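Local structure of protein Cdhr2 (Mus musculus, 5CYX) at residues L139-E145 / E184-S190; R266-F270 / E292-I298. The protein probably links neighbouring brush-border microvilli by calcium-dependent heterophilic adhesion to CDHR5; this chain holds its first three extracellular cadherin repeats. One frame throughout, in Å; residues are numbered along the deposited sequence.

Overall arrangement
The two contacts lie in successive cadherin repeats of an elongated chain, the second and the third, with centres 68 Å apart and nearest atoms about 50 Å apart, so they share no element. Interaction 1 pairs an edge strand with its inner neighbour in a four-stranded sheet, mainly by backbone hydrogen bonds; one end reaches a calcium site. Its face with Tyr142, Ala187 and Leu185 is buried, while Gln141, Phe143 and Lys186 on the opposite face are partly exposed. Interaction 2 has no strand pairing: side chains of a turn and the residue after it pack on the start of strand 295-304 and, through a salt bridge, on the loop before it. Phe270, Val296 and Ile298 are buried, salt-bridged Arg266 and Glu292 partly exposed.

Interaction 1: residues L139-E145 / E184-S190; sequences LVQYFIE and ELKACDS. With CA (calcium ion), chain D.
An antiparallel strand pair of the second cadherin repeat runs here into a calcium site. Edge strand 140-148 and inner strand 180-189 belong to one sheet of the beta sandwich; the axes of 140-145 and 184-189 come within 4.5 Å, their directions 151° apart. Gln141-Cys188 and Phe143-Lys186 are hydrogen-bonded pairs (CA-CA 5.4 Å each): Gln141 N to Cys188 O 2.8 Å, Cys188 N to Gln141 O 3.0 Å, and Phe143 N to Lys186 O and Lys186 N to Phe143 O, both 3.0 Å. Glu145 N adds a bond to Glu184 O (2.7 Å). Tyr142-Ala187 and Ile144-Leu185 are non-hydrogen-bonded pairs whose side chains face the core, where strand 158-160 meets Tyr142, Ile144 and Leu185; Ile144 CG1 lies 3.9 Å from Leu185 CD2. On the other face the Phe143 ring (chi1 m) approaches Cys188, with CE2 4.0 Å from SG, an oblique sulfur-aromatic contact; the same SG forms the disulfide with Cys202. At the calcium end, Asp189 (chi1 p) binds the ion with Asn99, Asn101, Asp131, Asp133 and Ala137, while its OD1 accepts from Gln201 and Gly191. Ser190 OG donates to Leu139 O at 2.6 Å, and Asp189 OD2 sits 2.5 Å from the calcium ion.

Interaction 2: residues R266-F270 / E292-I298; sequences RPGWF and ENEEVQI
Val296 is the bump that fits among Arg266, Trp269 and Phe270, with Trp269 only grazing it. Residues 266-269 form a type II beta turn, Trp269 N hydrogen-bonded to Arg266 O at 3.2 Å; Gly268 (phi 91°, psi -25°) has backbone angles that call for glycine. The CA-to-CB bonds of Arg266 and Trp269, and of Phe270 just after the turn, point toward 292-298. Val296 (chi1 t) rises from strand 295-304: its CG2 lies 3.8 Å from Phe270 CE2 and 4.1 Å from Trp269 CE3, its CG1 4.3 Å from Arg266 CB. Ile298 points the same way, CD1 3.6 Å from Phe270 CD2, so the Phe270 ring (chi1 m) meets Val296 with its edge and has the Ile298 methyl as a second neighbour. Arg266, chi1 and chi2 both m, makes a salt bridge to Glu292, NH1 to OE2 2.7 Å. Ile322 of strand 315-324 also touches Phe270. Buried Phe270, Val296 and Ile298, with the Arg266-Glu292 pair at their margin, belong to the hydrophobic interior of the third cadherin repeat, a Greek-key beta sandwich.

Interaction 1: residues L139-E145 / E184-S190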
ATOM      1  N   LEU A 139     -14.238  -4.483  13.863  1.00 45.92           N
ATOM      2  CA  LEU A 139     -13.031  -4.168  13.135  1.00 46.25           C
ATOM      3  C   LEU A 139     -13.337  -4.356  11.639  1.00 46.45           C
ATOM      4  O   LEU A 139     -13.538  -5.524  11.150  1.00 44.88           O
ATOM      5  CB  LEU A 139     -11.930  -5.145  13.566  1.00 47.05           C
ATOM      6  CG  LEU A 139     -10.521  -4.856  13.059  1.00 47.57           C
ATOM      7  CD1 LEU A 139     -10.081  -3.447  13.490  1.00 47.95           C
ATOM      8  CD2 LEU A 139      -9.560  -5.897  13.618  1.00 48.58           C
ATOM      9  N   VAL A 140     -13.329  -3.224  10.929  1.00 46.37           N
ATOM     10  CA  VAL A 140     -13.789  -3.135   9.568  1.00 47.42           C
ATOM     11  C   VAL A 140     -12.705  -3.480   8.522  1.00 47.87           C
ATOM     12  O   VAL A 140     -11.568  -3.044   8.634  1.00 47.65           O
ATOM     13  CB  VAL A 140     -14.405  -1.748   9.306  1.00 48.06           C
ATOM     14  CG1 VAL A 140     -15.029  -1.714   7.924  1.00 47.55           C
ATOM     15  CG2 VAL A 140     -15.474  -1.462  10.362  1.00 48.68           C
ATOM     16  N   GLN A 141     -13.064  -4.326   7.555  1.00 48.12           N
ATOM     17  CA  GLN A 141     -12.238  -4.639   6.397  1.00 48.67           C
ATOM     18  C   GLN A 141     -13.012  -4.198   5.172  1.00 47.75           C
ATOM     19  O   GLN A 141     -14.257  -4.177   5.210  1.00 48.66           O
ATOM     20  CB  GLN A 141     -11.985  -6.158   6.291  1.00 51.81           C
ATOM     21  CG  GLN A 141     -11.647  -6.837   7.611  1.00 54.62           C
ATOM     22  CD  GLN A 141     -10.910  -8.169   7.437  1.00 59.17           C
ATOM     23  OE1 GLN A 141     -10.789  -8.976   8.386  1.00 63.38           O
ATOM     24  NE2 GLN A 141     -10.377  -8.396   6.247  1.00 60.89           N
ATOM     25  N   TYR A 142     -12.290  -3.858   4.106  1.00 46.09           N
ATOM     26  CA  TYR A 142     -12.873  -3.409   2.850  1.00 45.50           C
ATOM     27  C   TYR A 142     -12.596  -4.319   1.673  1.00 45.39           C
ATOM     28  O   TYR A 142     -11.539  -4.916   1.587  1.00 43.44           O
ATOM     29  CB  TYR A 142     -12.328  -2.032   2.500  1.00 44.88           C
ATOM     30  CG  TYR A 142     -12.632  -1.032   3.579  1.00 44.90           C
ATOM     31  CD1 TYR A 142     -11.770  -0.872   4.669  1.00 44.66           C
ATOM     32  CD2 TYR A 142     -13.780  -0.234   3.513  1.00 44.46           C
ATOM     33  CE1 TYR A 142     -12.072   0.046   5.674  1.00 44.74           C
ATOM     34  CE2 TYR A 142     -14.081   0.666   4.502  1.00 44.52           C
ATOM     35  CZ  TYR A 142     -13.226   0.835   5.559  1.00 44.65           C
ATOM     36  OH  TYR A 142     -13.543   1.741   6.538  1.00 44.73           O
ATOM     37  N   PHE A 143     -13.522  -4.323   0.719  1.00 44.92           N
ATOM     38  CA  PHE A 143     -13.430  -5.187  -0.466  1.00 46.32           C
ATOM     39  C   PHE A 143     -13.957  -4.478  -1.689  1.00 47.24           C
ATOM     40  O   PHE A 143     -14.967  -3.763  -1.604  1.00 46.76           O
ATOM     41  CB  PHE A 143     -14.254  -6.470  -0.301  1.00 46.83           C
ATOM     42  CG  PHE A 143     -13.912  -7.219   0.895  1.00 47.03           C
ATOM     43  CD1 PHE A 143     -12.889  -8.195   0.860  1.00 47.49           C
ATOM     44  CD2 PHE A 143     -14.549  -6.943   2.088  1.00 46.84           C
ATOM     45  CE1 PHE A 143     -12.557  -8.881   2.019  1.00 48.16           C
ATOM     46  CE2 PHE A 143     -14.199  -7.606   3.253  1.00 47.30           C
ATOM     47  CZ  PHE A 143     -13.194  -8.594   3.214  1.00 47.99           C
ATOM     48  N   ILE A 144     -13.259  -4.671  -2.809  1.00 48.21           N
ATOM     49  CA  ILE A 144     -13.729  -4.260  -4.102  1.00 49.37           C
ATOM     50  C   ILE A 144     -14.497  -5.431  -4.679  1.00 51.26           C
ATOM     51  O   ILE A 144     -13.896  -6.456  -4.972  1.00 52.98           O
ATOM     52  CB  ILE A 144     -12.586  -3.851  -5.056  1.00 48.96           C
ATOM     53  CG1 ILE A 144     -11.944  -2.550  -4.555  1.00 47.98           C
ATOM     54  CG2 ILE A 144     -13.119  -3.645  -6.483  1.00 49.14           C
ATOM     55  CD1 ILE A 144     -10.634  -2.238  -5.245  1.00 47.85           C
ATOM     56  N   GLU A 145     -15.798  -5.280  -4.841  1.00 52.22           N
ATOM     57  CA  GLU A 145     -16.653  -6.360  -5.353  1.00 56.22           C
ATOM     58  C   GLU A 145     -16.645  -6.451  -6.872  1.00 56.73           C
ATOM     59  O   GLU A 145     -16.502  -7.540  -7.418  1.00 56.47           O
ATOM     60  CB  GLU A 145     -18.097  -6.223  -4.846  1.00 57.70           C
ATOM     61  CG  GLU A 145     -18.267  -6.531  -3.361  1.00 59.27           C
ATOM     62  CD  GLU A 145     -18.012  -7.997  -3.026  1.00 62.04           C
ATOM     63  OE1 GLU A 145     -18.883  -8.857  -3.356  1.00 65.69           O
ATOM     64  OE2 GLU A 145     -16.915  -8.306  -2.468  1.00 61.93           O
ATOM     65  N   GLU A 184     -17.822  -1.089  -7.312  1.00 49.19           N
ATOM     66  CA  GLU A 184     -18.714  -1.475  -6.243  1.00 49.29           C
ATOM     67  C   GLU A 184     -17.885  -2.014  -5.065  1.00 47.97           C
ATOM     68  O   GLU A 184     -17.081  -2.904  -5.271  1.00 46.00           O
ATOM     69  CB  GLU A 184     -19.671  -2.549  -6.737  1.00 50.95           C
ATOM     70  CG  GLU A 184     -20.476  -3.183  -5.637  1.00 52.24           C
ATOM     71  CD  GLU A 184     -21.476  -4.191  -6.145  1.00 55.11           C
ATOM     72  OE1 GLU A 184     -21.630  -4.373  -7.375  1.00 57.51           O
ATOM     73  OE2 GLU A 184     -22.166  -4.755  -5.289  1.00 57.25           O
ATOM     74  N   LEU A 185     -18.131  -1.518  -3.846  1.00 47.70           N
ATOM     75  CA  LEU A 185     -17.402  -1.994  -2.634  1.00 48.20           C
ATOM     76  C   LEU A 185     -18.341  -2.524  -1.592  1.00 48.71           C
ATOM     77  O   LEU A 185     -19.558  -2.258  -1.625  1.00 48.38           O
ATOM     78  CB  LEU A 185     -16.616  -0.868  -1.951  1.00 47.94           C
ATOM     79  CG  LEU A 185     -16.046   0.229  -2.807  1.00 48.82           C
ATOM     80  CD1 LEU A 185     -15.373   1.266  -1.892  1.00 49.64           C
ATOM     81  CD2 LEU A 185     -15.030  -0.327  -3.772  1.00 48.91           C
ATOM     82  N   LYS A 186     -17.777  -3.273  -0.659  1.00 48.79           N
ATOM     83  CA  LYS A 186     -18.429  -3.499   0.629  1.00 50.48           C
ATOM     84  C   LYS A 186     -17.427  -3.475   1.784  1.00 49.54           C
ATOM     85  O   LYS A 186     -16.225  -3.459   1.571  1.00 48.12           O
ATOM     86  CB  LYS A 186     -19.264  -4.775   0.664  1.00 52.72           C
ATOM     87  CG  LYS A 186     -18.456  -6.042   0.453  1.00 55.17           C
ATOM     88  CD  LYS A 186     -19.269  -7.323   0.686  1.00 58.12           C
ATOM     89  CE  LYS A 186     -18.299  -8.515   0.739  1.00 60.57           C
ATOM     90  NZ  LYS A 186     -18.941  -9.865   0.674  1.00 63.26           N
ATOM     91  N   ALA A 187     -17.971  -3.395   2.987  1.00 49.43           N
ATOM     92  CA  ALA A 187     -17.194  -3.421   4.200  1.00 50.40           C
ATOM     93  C   ALA A 187     -17.789  -4.515   5.056  1.00 50.24           C
ATOM     94  O   ALA A 187     -19.000  -4.561   5.187  1.00 50.66           O
ATOM     95  CB  ALA A 187     -17.247  -2.051   4.913  1.00 49.96           C
ATOM     96  N   CYS A 188     -16.946  -5.404   5.585  1.00 49.91           N
ATOM     97  CA  CYS A 188     -17.375  -6.387   6.571  1.00 51.14           C
ATOM     98  C   CYS A 188     -16.601  -6.192   7.862  1.00 49.67           C
ATOM     99  O   CYS A 188     -15.540  -5.562   7.878  1.00 50.40           O
ATOM    100  CB  CYS A 188     -17.179  -7.822   6.065  1.00 54.54           C
ATOM    101  SG  CYS A 188     -17.941  -8.102   4.443  1.00 59.73           S
ATOM    102  N   ASP A 189     -17.128  -6.723   8.950  1.00 47.75           N
ATOM    103  CA  ASP A 189     -16.355  -6.762  10.149  1.00 47.26           C
ATOM    104  C   ASP A 189     -15.463  -8.027  10.053  1.00 46.55           C
ATOM    105  O   ASP A 189     -15.538  -8.817   9.072  1.00 46.55           O
ATOM    106  CB  ASP A 189     -17.222  -6.664  11.420  1.00 47.57           C
ATOM    107  CG  ASP A 189     -18.285  -7.727  11.509  1.00 48.42           C
ATOM    108  OD1 ASP A 189     -18.027  -8.854  11.059  1.00 48.33           O
ATOM    109  OD2 ASP A 189     -19.411  -7.425  12.004  1.00 49.32           O
ATOM    110  N   SER A 190     -14.694  -8.244  11.087  1.00 45.77           N
ATOM    111  CA  SER A 190     -13.699  -9.311  11.133  1.00 45.65           C
ATOM    112  C   SER A 190     -14.259 -10.500  11.956  1.00 46.70           C
ATOM    113  O   SER A 190     -13.543 -11.355  12.397  1.00 46.60           O
ATOM    114  CB  SER A 190     -12.390  -8.763  11.733  1.00 45.62           C
ATOM    115  OG  SER A 190     -11.921  -7.601  11.048  1.00 44.13           O
TER
HETATM  116 CA    CA D1003     -20.217  -5.812  13.737  1.00 41.43          CA

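Interaction 2: residues R266-F270 / E292-I298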
ATOM      1  N   ARG A 266      12.527  20.897 -54.291  1.00 99.88           N
ATOM      2  CA  ARG A 266      12.108  22.289 -54.653  1.00 93.34           C
ATOM      3  C   ARG A 266      11.658  23.150 -53.466  1.00 88.81           C
ATOM      4  O   ARG A 266      10.492  23.577 -53.395  1.00 85.19           O
ATOM      5  CB  ARG A 266      11.050  22.327 -55.781  1.00 94.38           C
ATOM      6  CG  ARG A 266      11.328  21.416 -56.968  1.00 96.60           C
ATOM      7  CD  ARG A 266      12.609  21.781 -57.690  1.00 97.60           C
ATOM      8  NE  ARG A 266      13.150  20.641 -58.424  1.00100.82           N
ATOM      9  CZ  ARG A 266      14.039  20.724 -59.412  1.00104.06           C
ATOM     10  NH1 ARG A 266      14.450  19.609 -60.009  1.00108.26           N
ATOM     11  NH2 ARG A 266      14.513  21.904 -59.825  1.00104.37           N
ATOM     12  N   PRO A 267      12.596  23.441 -52.538  1.00 85.38           N
ATOM     13  CA  PRO A 267      12.317  24.412 -51.487  1.00 80.15           C
ATOM     14  C   PRO A 267      11.744  25.708 -52.061  1.00 77.68           C
ATOM     15  O   PRO A 267      12.177  26.157 -53.126  1.00 77.53           O
ATOM     16  CB  PRO A 267      13.691  24.662 -50.866  1.00 82.14           C
ATOM     17  CG  PRO A 267      14.458  23.398 -51.104  1.00 85.59           C
ATOM     18  CD  PRO A 267      13.921  22.804 -52.373  1.00 85.67           C
ATOM     19  N   GLY A 268      10.746  26.271 -51.379  1.00 73.74           N
ATOM     20  CA  GLY A 268      10.100  27.492 -51.799  1.00 71.82           C
ATOM     21  C   GLY A 268       8.887  27.334 -52.698  1.00 72.01           C
ATOM     22  O   GLY A 268       8.053  28.236 -52.745  1.00 66.98           O
ATOM     23  N   TRP A 269       8.760  26.234 -53.451  1.00 71.95           N
ATOM     24  CA  TRP A 269       7.669  26.181 -54.434  1.00 72.42           C
ATOM     25  C   TRP A 269       6.300  26.121 -53.773  1.00 71.72           C
ATOM     26  O   TRP A 269       5.352  26.727 -54.281  1.00 68.54           O
ATOM     27  CB  TRP A 269       7.835  25.031 -55.404  1.00 76.55           C
ATOM     28  CG  TRP A 269       8.852  25.271 -56.462  1.00 78.26           C
ATOM     29  CD1 TRP A 269       9.882  26.179 -56.443  1.00 78.30           C
ATOM     30  CD2 TRP A 269       8.963  24.556 -57.687  1.00 79.22           C
ATOM     31  NE1 TRP A 269      10.604  26.083 -57.605  1.00 80.13           N
ATOM     32  CE2 TRP A 269      10.068  25.089 -58.382  1.00 80.59           C
ATOM     33  CE3 TRP A 269       8.219  23.522 -58.278  1.00 81.33           C
ATOM     34  CZ2 TRP A 269      10.459  24.620 -59.650  1.00 83.17           C
ATOM     35  CZ3 TRP A 269       8.614  23.044 -59.548  1.00 83.44           C
ATOM     36  CH2 TRP A 269       9.725  23.600 -60.214  1.00 83.56           C
ATOM     37  N   PHE A 270       6.212  25.410 -52.645  1.00 71.36           N
ATOM     38  CA  PHE A 270       4.972  25.309 -51.861  1.00 71.65           C
ATOM     39  C   PHE A 270       5.131  25.676 -50.386  1.00 70.20           C
ATOM     40  O   PHE A 270       6.176  25.449 -49.803  1.00 73.87           O
ATOM     41  CB  PHE A 270       4.429  23.891 -51.950  1.00 71.43           C
ATOM     42  CG  PHE A 270       4.244  23.421 -53.342  1.00 73.17           C
ATOM     43  CD1 PHE A 270       3.123  23.811 -54.075  1.00 73.53           C
ATOM     44  CD2 PHE A 270       5.208  22.599 -53.951  1.00 73.90           C
ATOM     45  CE1 PHE A 270       2.963  23.384 -55.392  1.00 73.94           C
ATOM     46  CE2 PHE A 270       5.053  22.190 -55.256  1.00 73.88           C
ATOM     47  CZ  PHE A 270       3.931  22.573 -55.974  1.00 74.95           C
ATOM     48  N   GLU A 292      12.353  14.032 -62.539  1.00130.71           N
ATOM     49  CA  GLU A 292      11.633  13.509 -61.354  1.00130.79           C
ATOM     50  C   GLU A 292      10.117  13.369 -61.550  1.00129.99           C
ATOM     51  O   GLU A 292       9.327  13.841 -60.723  1.00126.70           O
ATOM     52  CB  GLU A 292      11.880  14.400 -60.126  1.00128.77           C
ATOM     53  CG  GLU A 292      13.326  14.776 -59.878  1.00130.24           C
ATOM     54  CD  GLU A 292      13.635  16.183 -60.345  1.00128.95           C
ATOM     55  OE1 GLU A 292      13.568  16.452 -61.568  1.00132.10           O
ATOM     56  OE2 GLU A 292      13.943  17.023 -59.477  1.00125.81           O
ATOM     57  N   ASN A 293       9.718  12.726 -62.646  1.00133.30           N
ATOM     58  CA  ASN A 293       8.326  12.308 -62.874  1.00132.54           C
ATOM     59  C   ASN A 293       7.279  13.444 -62.852  1.00128.74           C
ATOM     60  O   ASN A 293       6.108  13.213 -62.538  1.00127.18           O
ATOM     61  CB  ASN A 293       7.969  11.214 -61.853  1.00132.80           C
ATOM     62  CG  ASN A 293       7.067  10.143 -62.427  1.00135.06           C
ATOM     63  OD1 ASN A 293       6.012   9.850 -61.874  1.00135.54           O
ATOM     64  ND2 ASN A 293       7.490   9.539 -63.526  1.00136.83           N
ATOM     65  N   GLU A 294       7.713  14.656 -63.211  1.00126.61           N
ATOM     66  CA  GLU A 294       6.891  15.878 -63.151  1.00123.18           C
ATOM     67  C   GLU A 294       6.232  16.097 -61.777  1.00116.09           C
ATOM     68  O   GLU A 294       5.096  16.573 -61.682  1.00110.79           O
ATOM     69  CB  GLU A 294       5.850  15.887 -64.281  1.00128.81           C
ATOM     70  CG  GLU A 294       6.445  15.669 -65.675  1.00136.63           C
ATOM     71  CD  GLU A 294       5.963  16.683 -66.707  1.00140.47           C
ATOM     72  OE1 GLU A 294       4.746  16.977 -66.761  1.00141.61           O
ATOM     73  OE2 GLU A 294       6.814  17.197 -67.472  1.00145.47           O
ATOM     74  N   GLU A 295       6.977  15.763 -60.722  1.00111.76           N
ATOM     75  CA  GLU A 295       6.439  15.656 -59.367  1.00106.33           C
ATOM     76  C   GLU A 295       7.333  16.285 -58.306  1.00101.26           C
ATOM     77  O   GLU A 295       8.561  16.113 -58.326  1.00 98.81           O
ATOM     78  CB  GLU A 295       6.236  14.193 -58.995  1.00108.27           C
ATOM     79  CG  GLU A 295       4.859  13.654 -59.335  1.00109.70           C
ATOM     80  CD  GLU A 295       4.705  12.186 -58.968  1.00112.21           C
ATOM     81  OE1 GLU A 295       5.578  11.650 -58.255  1.00111.79           O
ATOM     82  OE2 GLU A 295       3.707  11.564 -59.393  1.00114.31           O
ATOM     83  N   VAL A 296       6.686  16.976 -57.364  1.00 94.35           N
ATOM     84  CA  VAL A 296       7.331  17.468 -56.167  1.00 89.56           C
ATOM     85  C   VAL A 296       6.852  16.666 -54.961  1.00 89.38           C
ATOM     86  O   VAL A 296       5.651  16.440 -54.797  1.00 90.11           O
ATOM     87  CB  VAL A 296       6.987  18.942 -55.940  1.00 88.15           C
ATOM     88  CG1 VAL A 296       7.910  19.534 -54.901  1.00 86.10           C
ATOM     89  CG2 VAL A 296       7.111  19.725 -57.243  1.00 87.42           C
ATOM     90  N   GLN A 297       7.799  16.248 -54.119  1.00 87.70           N
ATOM     91  CA  GLN A 297       7.495  15.634 -52.830  1.00 87.05           C
ATOM     92  C   GLN A 297       7.740  16.658 -51.713  1.00 83.49           C
ATOM     93  O   GLN A 297       8.755  17.361 -51.715  1.00 80.12           O
ATOM     94  CB  GLN A 297       8.326  14.364 -52.612  1.00 92.27           C
ATOM     95  CG  GLN A 297       7.916  13.188 -53.515  1.00 94.38           C
ATOM     96  CD  GLN A 297       8.294  11.840 -52.939  1.00100.77           C
ATOM     97  OE1 GLN A 297       8.791  10.946 -53.646  1.00104.37           O
ATOM     98  NE2 GLN A 297       8.054  11.672 -51.646  1.00102.80           N
ATOM     99  N   ILE A 298       6.804  16.721 -50.765  1.00 81.54           N
ATOM    100  CA  ILE A 298       6.762  17.774 -49.713  1.00 80.18           C
ATOM    101  C   ILE A 298       6.494  17.142 -48.356  1.00 78.76           C
ATOM    102  O   ILE A 298       5.544  16.369 -48.233  1.00 81.47           O
ATOM    103  CB  ILE A 298       5.690  18.839 -50.076  1.00 77.89           C
ATOM    104  CG1 ILE A 298       6.364  20.147 -50.417  1.00 78.08           C
ATOM    105  CG2 ILE A 298       4.676  19.136 -48.984  1.00 79.53           C
ATOM    106  CD1 ILE A 298       6.883  20.181 -51.822  1.00 78.13           C
TER